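Local atomic coordinates of cellobiose 2-epimerase (Spirochaeta thermophila DSM 6192, PDB entry 5ZIG), a protein that probably catalyses the reversible epimerisation of cellobiose to 4-O-beta-D-glucopyranosyl-D-mannose, interconverting glucose and mannose at the reducing end. Residues Leu57-Arg62 against Tyr120-Ala125; Ala83-Tyr87 against Leu129-His133; Tyr87-Thr91 against Asp138-Leu144; Phe149-Glu153 against Tyr201-Phe205. All coordinates share one frame. Where two conformers were deposited one is given. Residues are numbered along the deposited sequence.

Interaction 1 (Leu57-Arg62 against Tyr120-Ala125)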
# COMPACT_ATOMS: atom_id res chain seq x y z
N LEU A 57 -6.07 -9.01 -9.32
CA LEU A 57 -6.37 -9.28 -7.92
C LEU A 57 -6.07 -8.07 -7.05
O LEU A 57 -6.92 -7.64 -6.26
CB LEU A 57 -5.56 -10.49 -7.46
CG LEU A 57 -5.58 -10.75 -5.96
CD1 LEU A 57 -7.02 -10.87 -5.43
CD2 LEU A 57 -4.73 -12.00 -5.65
N VAL A 58 -4.85 -7.52 -7.16
CA VAL A 58 -4.44 -6.34 -6.39
C VAL A 58 -5.41 -5.19 -6.59
O VAL A 58 -5.92 -4.61 -5.62
CB VAL A 58 -3.01 -5.92 -6.79
CG1 VAL A 58 -2.53 -4.76 -5.91
CG2 VAL A 58 -2.04 -7.09 -6.72
N MET A 59 -5.68 -4.83 -7.85
CA MET A 59 -6.53 -3.67 -8.12
C MET A 59 -7.93 -3.86 -7.55
O MET A 59 -8.49 -2.95 -6.93
CB MET A 59 -6.57 -3.42 -9.63
CG MET A 59 -7.49 -2.30 -10.07
SD MET A 59 -8.37 -2.78 -11.58
CE MET A 59 -9.44 -4.04 -10.90
N THR A 60 -8.50 -5.05 -7.72
CA THR A 60 -9.84 -5.32 -7.21
C THR A 60 -9.88 -5.27 -5.69
O THR A 60 -10.84 -4.75 -5.10
CB THR A 60 -10.31 -6.68 -7.72
OG1 THR A 60 -10.34 -6.65 -9.16
CG2 THR A 60 -11.71 -7.03 -7.17
N ALA A 61 -8.85 -5.82 -5.03
CA ALA A 61 -8.80 -5.78 -3.57
C ALA A 61 -8.55 -4.36 -3.06
O ALA A 61 -9.09 -3.96 -2.03
CB ALA A 61 -7.73 -6.74 -3.06
N ARG A 62 -7.73 -3.59 -3.78
CA ARG A 62 -7.52 -2.18 -3.40
C ARG A 62 -8.83 -1.40 -3.45
O ARG A 62 -9.12 -0.62 -2.53
CB ARG A 62 -6.47 -1.55 -4.31
CG ARG A 62 -5.06 -2.01 -3.93
CD ARG A 62 -3.99 -1.40 -4.81
NE ARG A 62 -2.65 -1.83 -4.42
CZ ARG A 62 -1.53 -1.43 -5.03
NH1 ARG A 62 -1.59 -0.56 -6.04
NH2 ARG A 62 -0.35 -1.86 -4.61
N TYR A 120 1.75 -11.60 -2.49
CA TYR A 120 1.48 -10.17 -2.56
C TYR A 120 0.00 -9.90 -2.75
O TYR A 120 -0.61 -9.14 -1.99
CB TYR A 120 2.28 -9.54 -3.68
CG TYR A 120 2.15 -8.03 -3.72
CD1 TYR A 120 1.15 -7.42 -4.47
CD2 TYR A 120 3.02 -7.23 -3.01
CE1 TYR A 120 1.02 -6.05 -4.51
CE2 TYR A 120 2.91 -5.84 -3.05
CZ TYR A 120 1.91 -5.26 -3.81
OH TYR A 120 1.80 -3.88 -3.85
N GLY A 121 -0.60 -10.53 -3.75
CA GLY A 121 -2.02 -10.32 -3.99
C GLY A 121 -2.93 -10.95 -2.97
O GLY A 121 -3.97 -10.38 -2.60
N ASN A 122 -2.60 -12.17 -2.53
CA ASN A 122 -3.38 -12.79 -1.48
C ASN A 122 -3.30 -12.00 -0.17
O ASN A 122 -4.28 -11.96 0.59
CB ASN A 122 -2.92 -14.24 -1.30
CG ASN A 122 -3.48 -15.16 -2.38
OD1 ASN A 122 -4.52 -15.79 -2.18
ND2 ASN A 122 -2.83 -15.21 -3.53
N ALA A 123 -2.15 -11.36 0.10
CA ALA A 123 -2.06 -10.42 1.23
C ALA A 123 -3.09 -9.30 1.10
O ALA A 123 -3.91 -9.09 1.99
CB ALA A 123 -0.66 -9.81 1.32
N PHE A 124 -3.05 -8.57 -0.03
CA PHE A 124 -4.01 -7.49 -0.23
C PHE A 124 -5.45 -7.97 -0.08
O PHE A 124 -6.30 -7.24 0.42
CB PHE A 124 -3.82 -6.85 -1.62
CG PHE A 124 -3.02 -5.59 -1.58
CD1 PHE A 124 -3.60 -4.40 -1.17
CD2 PHE A 124 -1.66 -5.60 -1.87
CE1 PHE A 124 -2.84 -3.21 -1.09
CE2 PHE A 124 -0.90 -4.44 -1.78
CZ PHE A 124 -1.50 -3.23 -1.40
N ALA A 125 -5.75 -9.21 -0.49
CA ALA A 125 -7.10 -9.73 -0.29
C ALA A 125 -7.43 -9.80 1.19
O ALA A 125 -8.53 -9.43 1.61
CB ALA A 125 -7.26 -11.11 -0.95
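Two helical turns run side by side in nearly the same direction, their N-to-C axes 14° apart and only 8.7 Å from one another. The backbones come closest where V58 CA lies 5.2 Å from G121 CA, and one turn later A61 CA sits 5.4 Å from A125 CA. G121 is what permits this approach: L57 CD2 rests 3.4 Å from G121 C, and an ideal CB on that glycine would clash with the leucine methyl. A61 does the equivalent job further on, its small CB lying 3.8 Å from F124 O and 4.2 Å from F124 CB. These are the opening turns of helices 57-73 and 119-136, neighbouring inner helices of the (alpha/alpha)6 barrel of the N-acylglucosamine 2-epimerase family, whose inner helices point the same way around a central cavity. V58 fills the gap between two aromatic side chains, with CG2 3.9 Å from Y120 CD1 at the ring edge and CG1 4.2 Å from F124 CD2 over the ring face. R62 NE lies over that same face of F124, 3.5 Å from F124 CZ, while R62 NH2 is 3.0 Å from Y120 OH. Beyond the two segments, H196 stacks on F124 and meets Y120 edge-to-face, and R62 also touches Y384 and H385 on helix 384-402.

Interaction 2 (Ala83-Tyr87 against Leu129-His133)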
# COMPACT_ATOMS: atom_id res chain seq x y z
N ALA A 83 -18.24 -1.12 -2.59
CA ALA A 83 -17.52 -2.14 -1.84
C ALA A 83 -18.14 -3.52 -2.08
O ALA A 83 -17.43 -4.48 -2.39
CB ALA A 83 -17.51 -1.79 -0.36
N GLY A 84 -19.46 -3.62 -1.95
CA GLY A 84 -20.14 -4.88 -2.25
C GLY A 84 -19.86 -5.36 -3.66
O GLY A 84 -19.69 -6.56 -3.89
N ASN A 85 -19.81 -4.42 -4.62
CA ASN A 85 -19.49 -4.80 -5.99
C ASN A 85 -18.09 -5.38 -6.06
O ASN A 85 -17.87 -6.43 -6.67
CB ASN A 85 -19.61 -3.60 -6.94
CG ASN A 85 -19.14 -3.92 -8.35
OD1 ASN A 85 -19.28 -5.06 -8.83
ND2 ASN A 85 -18.56 -2.94 -9.02
N ALA A 86 -17.12 -4.69 -5.46
CA ALA A 86 -15.77 -5.21 -5.48
C ALA A 86 -15.67 -6.52 -4.72
O ALA A 86 -14.88 -7.40 -5.08
CB ALA A 86 -14.80 -4.18 -4.92
N TYR A 87 -16.49 -6.68 -3.68
CA TYR A 87 -16.41 -7.90 -2.88
C TYR A 87 -16.94 -9.10 -3.66
O TYR A 87 -16.28 -10.14 -3.73
CB TYR A 87 -17.19 -7.71 -1.58
CG TYR A 87 -17.31 -8.96 -0.73
CD1 TYR A 87 -16.22 -9.46 -0.02
CD2 TYR A 87 -18.51 -9.64 -0.64
CE1 TYR A 87 -16.34 -10.57 0.75
CE2 TYR A 87 -18.64 -10.77 0.12
CZ TYR A 87 -17.56 -11.23 0.82
OH TYR A 87 -17.70 -12.37 1.58
N LEU A 129 -10.39 -7.72 2.79
CA LEU A 129 -11.54 -8.45 3.34
C LEU A 129 -11.78 -8.08 4.79
O LEU A 129 -12.94 -8.06 5.24
CB LEU A 129 -11.31 -9.96 3.22
CG LEU A 129 -11.54 -10.56 1.84
CD1 LEU A 129 -10.65 -11.79 1.66
CD2 LEU A 129 -13.00 -10.92 1.64
N ALA A 130 -10.71 -7.82 5.54
CA ALA A 130 -10.86 -7.35 6.91
C ALA A 130 -11.53 -5.98 6.94
O ALA A 130 -12.45 -5.75 7.73
CB ALA A 130 -9.48 -7.31 7.59
N ALA A 131 -11.11 -5.08 6.05
CA ALA A 131 -11.76 -3.78 5.95
C ALA A 131 -13.23 -3.94 5.60
O ALA A 131 -14.09 -3.28 6.20
CB ALA A 131 -11.04 -2.93 4.91
N TYR A 132 -13.54 -4.83 4.66
CA TYR A 132 -14.93 -5.03 4.25
C TYR A 132 -15.76 -5.56 5.40
O TYR A 132 -16.92 -5.15 5.58
CB TYR A 132 -15.01 -5.99 3.06
CG TYR A 132 -16.41 -6.13 2.53
CD1 TYR A 132 -17.09 -5.01 2.09
CD2 TYR A 132 -17.09 -7.35 2.52
CE1 TYR A 132 -18.36 -5.07 1.63
CE2 TYR A 132 -18.41 -7.43 2.03
CZ TYR A 132 -19.02 -6.26 1.59
OH TYR A 132 -20.31 -6.23 1.09
N HIS A 133 -15.21 -6.49 6.17
CA HIS A 133 -15.94 -7.04 7.31
C HIS A 133 -16.31 -5.93 8.29
O HIS A 133 -17.48 -5.80 8.68
CB HIS A 133 -15.09 -8.12 7.98
CG HIS A 133 -15.63 -8.55 9.31
ND1 HIS A 133 -16.65 -9.46 9.44
CD2 HIS A 133 -15.29 -8.18 10.57
CE1 HIS A 133 -16.92 -9.64 10.72
NE2 HIS A 133 -16.10 -8.88 11.43
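This is a buried contact between an outer and an inner helix, built mainly from two tyrosine rings. Helix 77-94 comes from the outer layer and helix 119-136 from the inner one; the local axes stay 11.2 Å apart and cross at -138°, so the two helices run roughly antiparallel and large side chains fill the gap. Y87 and Y132 form an offset stack, centroids 4.4 Å apart and planes tilted by 25°, with Y87 CG just 3.3 Å from Y132 CE2. The overlap reaches back to the base of the side chain: Y87 CB sits over the Y132 face, 4.0 Å from the ring centroid, as a CH-pi contact. Towards the far end of the Y132 ring the residues are small, with A83 CB 3.9 Å from Y132 CE1 and G84 CA 3.6 Å from Y132 OH. L129 closes the other flank, its CD2 3.5 Å from Y87 CE1 at the ring edge. The Y87 hydroxyl donates to E140 on helix 139-156, whose A141 also touches Y87, L129 and Y132. An outer helix meeting the inner helix of the next hairpin in this way is the usual interlayer contact of an (alpha/alpha)6 barrel.

Interaction 3 (Tyr87-Thr91 against Asp138-Leu144)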
# COMPACT_ATOMS: atom_id res chain seq x y z
N TYR A 87 -16.49 -6.68 -3.68
CA TYR A 87 -16.41 -7.90 -2.88
C TYR A 87 -16.94 -9.10 -3.66
O TYR A 87 -16.28 -10.14 -3.73
CB TYR A 87 -17.19 -7.71 -1.58
CG TYR A 87 -17.31 -8.96 -0.73
CD1 TYR A 87 -16.22 -9.46 -0.02
CD2 TYR A 87 -18.51 -9.64 -0.64
CE1 TYR A 87 -16.34 -10.57 0.75
CE2 TYR A 87 -18.64 -10.77 0.12
CZ TYR A 87 -17.56 -11.23 0.82
OH TYR A 87 -17.70 -12.37 1.58
N ARG A 88 -18.13 -8.97 -4.25
CA ARG A 88 -18.72 -10.06 -5.03
C ARG A 88 -17.78 -10.51 -6.15
O ARG A 88 -17.64 -11.72 -6.40
CB ARG A 88 -20.07 -9.63 -5.60
CG ARG A 88 -21.15 -9.39 -4.56
CD ARG A 88 -22.50 -9.10 -5.21
NE ARG A 88 -22.46 -7.89 -6.02
CZ ARG A 88 -22.86 -6.69 -5.60
NH1 ARG A 88 -23.32 -6.55 -4.37
NH2 ARG A 88 -22.79 -5.64 -6.40
N PHE A 89 -17.14 -9.56 -6.83
CA PHE A 89 -16.21 -9.92 -7.89
C PHE A 89 -14.95 -10.57 -7.34
O PHE A 89 -14.39 -11.48 -7.97
CB PHE A 89 -15.83 -8.69 -8.72
CG PHE A 89 -15.19 -9.05 -10.05
CD1 PHE A 89 -15.97 -9.47 -11.11
CD2 PHE A 89 -13.82 -8.97 -10.21
CE1 PHE A 89 -15.39 -9.82 -12.34
CE2 PHE A 89 -13.22 -9.31 -11.43
CZ PHE A 89 -14.01 -9.75 -12.50
N LEU A 90 -14.49 -10.10 -6.18
CA LEU A 90 -13.36 -10.74 -5.53
C LEU A 90 -13.67 -12.19 -5.16
O LEU A 90 -12.81 -13.07 -5.30
CB LEU A 90 -12.97 -9.96 -4.28
CG LEU A 90 -11.82 -10.59 -3.52
CD1 LEU A 90 -10.54 -10.51 -4.34
CD2 LEU A 90 -11.69 -9.92 -2.13
N THR A 91 -14.87 -12.46 -4.69
CA THR A 91 -15.13 -13.77 -4.12
C THR A 91 -15.81 -14.73 -5.08
O THR A 91 -15.87 -15.92 -4.76
CB THR A 91 -15.97 -13.64 -2.84
OG1 THR A 91 -17.20 -12.96 -3.12
CG2 THR A 91 -15.19 -12.91 -1.79
N ASP A 138 -20.14 -8.12 7.19
CA ASP A 138 -20.27 -9.40 6.49
C ASP A 138 -19.36 -10.46 7.10
O ASP A 138 -18.13 -10.35 7.02
CB ASP A 138 -19.96 -9.23 5.01
CG ASP A 138 -20.41 -10.41 4.17
OD1 ASP A 138 -19.89 -11.54 4.33
OD2 ASP A 138 -21.32 -10.21 3.35
N ARG A 139 -19.96 -11.50 7.67
CA ARG A 139 -19.19 -12.52 8.38
C ARG A 139 -18.41 -13.41 7.41
O ARG A 139 -17.30 -13.85 7.75
CB ARG A 139 -20.14 -13.35 9.25
CG ARG A 139 -19.53 -14.53 9.98
CD ARG A 139 -18.17 -14.22 10.64
NE ARG A 139 -17.48 -15.43 11.08
CZ ARG A 139 -17.98 -16.36 11.91
NH1 ARG A 139 -19.17 -16.21 12.46
NH2 ARG A 139 -17.25 -17.42 12.22
N GLU A 140 -18.93 -13.68 6.22
CA GLU A 140 -18.23 -14.56 5.29
C GLU A 140 -16.90 -13.95 4.83
O GLU A 140 -15.92 -14.68 4.61
CB GLU A 140 -19.13 -14.88 4.10
CG GLU A 140 -18.40 -15.33 2.85
CD GLU A 140 -19.28 -15.29 1.62
OE1 GLU A 140 -20.25 -16.07 1.56
OE2 GLU A 140 -19.00 -14.46 0.72
N ALA A 141 -16.85 -12.61 4.69
CA ALA A 141 -15.61 -11.94 4.30
C ALA A 141 -14.49 -12.20 5.31
O ALA A 141 -13.33 -12.39 4.92
CB ALA A 141 -15.83 -10.43 4.14
N LEU A 142 -14.81 -12.18 6.61
CA LEU A 142 -13.78 -12.46 7.61
C LEU A 142 -13.36 -13.93 7.57
O LEU A 142 -12.18 -14.25 7.71
CB LEU A 142 -14.26 -12.07 9.01
CG LEU A 142 -13.18 -12.00 10.11
CD1 LEU A 142 -12.23 -10.84 9.86
CD2 LEU A 142 -13.81 -11.89 11.48
N THR A 143 -14.31 -14.84 7.36
CA THR A 143 -13.93 -16.25 7.23
C THR A 143 -12.98 -16.46 6.05
O THR A 143 -11.99 -17.19 6.16
CB THR A 143 -15.18 -17.11 7.11
OG1 THR A 143 -15.92 -17.01 8.34
CG2 THR A 143 -14.81 -18.57 6.88
N LEU A 144 -13.23 -15.76 4.94
CA LEU A 144 -12.33 -15.88 3.80
C LEU A 144 -10.96 -15.28 4.09
O LEU A 144 -9.94 -15.83 3.67
CB LEU A 144 -12.96 -15.22 2.57
CG LEU A 144 -13.94 -16.17 1.87
CD1 LEU A 144 -14.86 -15.41 0.94
CD2 LEU A 144 -13.15 -17.20 1.10
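D138 opens the second segment as the N-cap of helix 139-156: its OD1 accepts from A141 N at 3.2 Å, tying down the first turn. The same D138 OD1 is 3.6 Å from Y87 OH, so the tyrosine reaches right to the start of this helix. E140 supplies the polar link between the segments, with Y87 OH donating to E140 OE2 over a short 2.6 Å. Next comes A141, whose CB packs 3.4 Å from Y87 CE1. Y87 OH is also 3.2 Å from A141 N, but the angle is too poor for a hydrogen bond. One turn on, L144 CD1 meets T91 CG2 at 3.7 Å, carrying the apolar contact to the next turn of helix 77-94. The local axes are 12.1 Å apart and cross at 40°, and the gap is bridged largely by the length of Y87, which stacks on Y132 of the inner helix behind. Two outer helices pointing broadly the same way, side by side, are adjacent members of the outer ring of an (alpha/alpha)6 barrel.

Interaction 4 (Phe149-Glu153 against Tyr201-Phe205)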
# COMPACT_ATOMS: atom_id res chain seq x y z
N PHE A 149 -5.17 -16.20 5.20
CA PHE A 149 -4.14 -16.19 6.25
C PHE A 149 -3.60 -17.59 6.51
O PHE A 149 -2.38 -17.81 6.52
CB PHE A 149 -4.74 -15.62 7.54
CG PHE A 149 -3.81 -15.65 8.74
CD1 PHE A 149 -2.79 -14.71 8.89
CD2 PHE A 149 -3.95 -16.63 9.71
CE1 PHE A 149 -1.95 -14.73 10.01
CE2 PHE A 149 -3.11 -16.66 10.83
CZ PHE A 149 -2.11 -15.70 10.97
N ASP A 150 -4.49 -18.56 6.70
CA ASP A 150 -4.03 -19.92 6.98
C ASP A 150 -3.16 -20.45 5.86
O ASP A 150 -2.18 -21.16 6.11
CB ASP A 150 -5.22 -20.85 7.23
CG ASP A 150 -5.74 -20.73 8.65
OD1 ASP A 150 -5.00 -20.17 9.49
OD2 ASP A 150 -6.88 -21.17 8.92
N LEU A 151 -3.47 -20.08 4.60
CA LEU A 151 -2.66 -20.55 3.48
C LEU A 151 -1.29 -19.88 3.49
O LEU A 151 -0.27 -20.53 3.25
CB LEU A 151 -3.36 -20.27 2.15
CG LEU A 151 -4.52 -21.16 1.71
CD1 LEU A 151 -5.15 -20.54 0.47
CD2 LEU A 151 -4.04 -22.59 1.43
N LEU A 152 -1.29 -18.55 3.69
CA LEU A 152 -0.05 -17.80 3.81
C LEU A 152 0.87 -18.40 4.87
O LEU A 152 2.09 -18.47 4.68
CB LEU A 152 -0.36 -16.34 4.12
CG LEU A 152 -0.70 -15.37 2.99
CD1 LEU A 152 -1.48 -16.02 1.85
CD2 LEU A 152 -1.45 -14.16 3.54
N GLU A 153 0.31 -18.82 6.00
CA GLU A 153 1.14 -19.41 7.04
C GLU A 153 1.46 -20.87 6.71
O GLU A 153 2.62 -21.29 6.77
CB GLU A 153 0.46 -19.28 8.41
CG GLU A 153 0.18 -17.83 8.83
CD GLU A 153 1.44 -17.01 8.97
OE1 GLU A 153 2.30 -17.35 9.81
OE2 GLU A 153 1.57 -16.01 8.21
N TYR A 201 -1.53 -8.00 7.94
CA TYR A 201 -1.65 -8.65 9.24
C TYR A 201 -1.94 -7.64 10.34
O TYR A 201 -2.77 -7.90 11.21
CB TYR A 201 -0.39 -9.45 9.56
CG TYR A 201 -0.28 -10.76 8.78
CD1 TYR A 201 -1.18 -11.07 7.77
CD2 TYR A 201 0.72 -11.67 9.07
CE1 TYR A 201 -1.09 -12.26 7.06
CE2 TYR A 201 0.84 -12.88 8.34
CZ TYR A 201 -0.08 -13.17 7.35
OH TYR A 201 0.01 -14.36 6.64
N SER A 202 -1.25 -6.49 10.32
CA SER A 202 -1.59 -5.41 11.25
C SER A 202 -3.09 -5.16 11.27
O SER A 202 -3.71 -5.07 12.33
CB SER A 202 -0.84 -4.12 10.89
OG SER A 202 0.56 -4.24 11.15
N THR A 203 -3.71 -5.10 10.08
CA THR A 203 -5.14 -4.82 9.98
C THR A 203 -5.99 -6.03 10.38
O THR A 203 -7.04 -5.87 11.02
CB THR A 203 -5.45 -4.34 8.54
OG1 THR A 203 -4.96 -3.00 8.37
CG2 THR A 203 -6.96 -4.33 8.24
N LEU A 204 -5.56 -7.25 10.02
CA LEU A 204 -6.29 -8.44 10.49
C LEU A 204 -6.21 -8.54 12.01
O LEU A 204 -7.20 -8.88 12.67
CB LEU A 204 -5.74 -9.70 9.81
CG LEU A 204 -6.44 -11.03 10.16
CD1 LEU A 204 -7.92 -11.01 9.75
CD2 LEU A 204 -5.72 -12.26 9.58
N PHE A 205 -5.06 -8.19 12.59
CA PHE A 205 -4.93 -8.19 14.05
C PHE A 205 -5.75 -7.07 14.69
O PHE A 205 -6.36 -7.28 15.74
CB PHE A 205 -3.46 -8.05 14.45
CG PHE A 205 -3.23 -8.02 15.94
CD1 PHE A 205 -3.32 -9.18 16.68
CD2 PHE A 205 -2.93 -6.83 16.58
CE1 PHE A 205 -3.11 -9.16 18.05
CE2 PHE A 205 -2.72 -6.80 17.94
CZ PHE A 205 -2.81 -7.96 18.68
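F149 turns the edge of its ring onto the face of Y201: the centroids are 5.0 Å apart, the planes meet at 64°, and F149 CD1 comes within 3.5 Å of Y201 CZ. The same F149 CD1 is 3.9 Å from L204 CD2, one turn further along the second helix, so one edge atom of the phenylalanine meets both the tyrosine face and a leucine methyl. The backbones themselves stay well apart. Their local axes pass at 13.3 Å and cross at -133°, and even the nearest CA atoms, those of F149 and Y201, are 8.5 Å from each other. Long side chains therefore have to span the space between helix 139-156, in the outer layer of the (alpha/alpha)6 barrel, and helix 191-208, in the inner layer. Y201 does most of the reaching. At its far end L152 CB lies 3.2 Å from Y201 OH, and L152 CD2 lies 4.0 Å from Y201 CE1 near the plane of the ring. The hydroxyl ends in a hydrogen bond, Y201 OH donating to E153 OE2 at 2.8 Å. That oxygen is also hydrogen-bonded to the hydroxyl of Y164, in a loop alongside. A buried carboxylate oxygen of E153 thus has two tyrosine hydroxyls as partners within an otherwise largely aromatic and aliphatic interface.

Interactions 2 and 3 are the closest pair, with centres about 7 Å apart: they share Y87, and H133 ND1 lies 3.0 Å from D138 O, a probable hydrogen bond across the turn between helices 119-136 and 139-156. Interaction 1 meets interaction 3 where L57 CD1 packs 3.7 Å from L90 CD1, and meets interaction 4 where N122 CB lies 3.9 Å from L152 CD1. Interactions 2 and 4, centres about 16 Å apart, repeat the same outer-to-inner step one hairpin further on. Interaction 1 lies nearest the chain centre, about 10 Å away. In relatives of this family the active site occupies the central cavity, and R62, Y120 and F124 of interaction 1 are probably close to it.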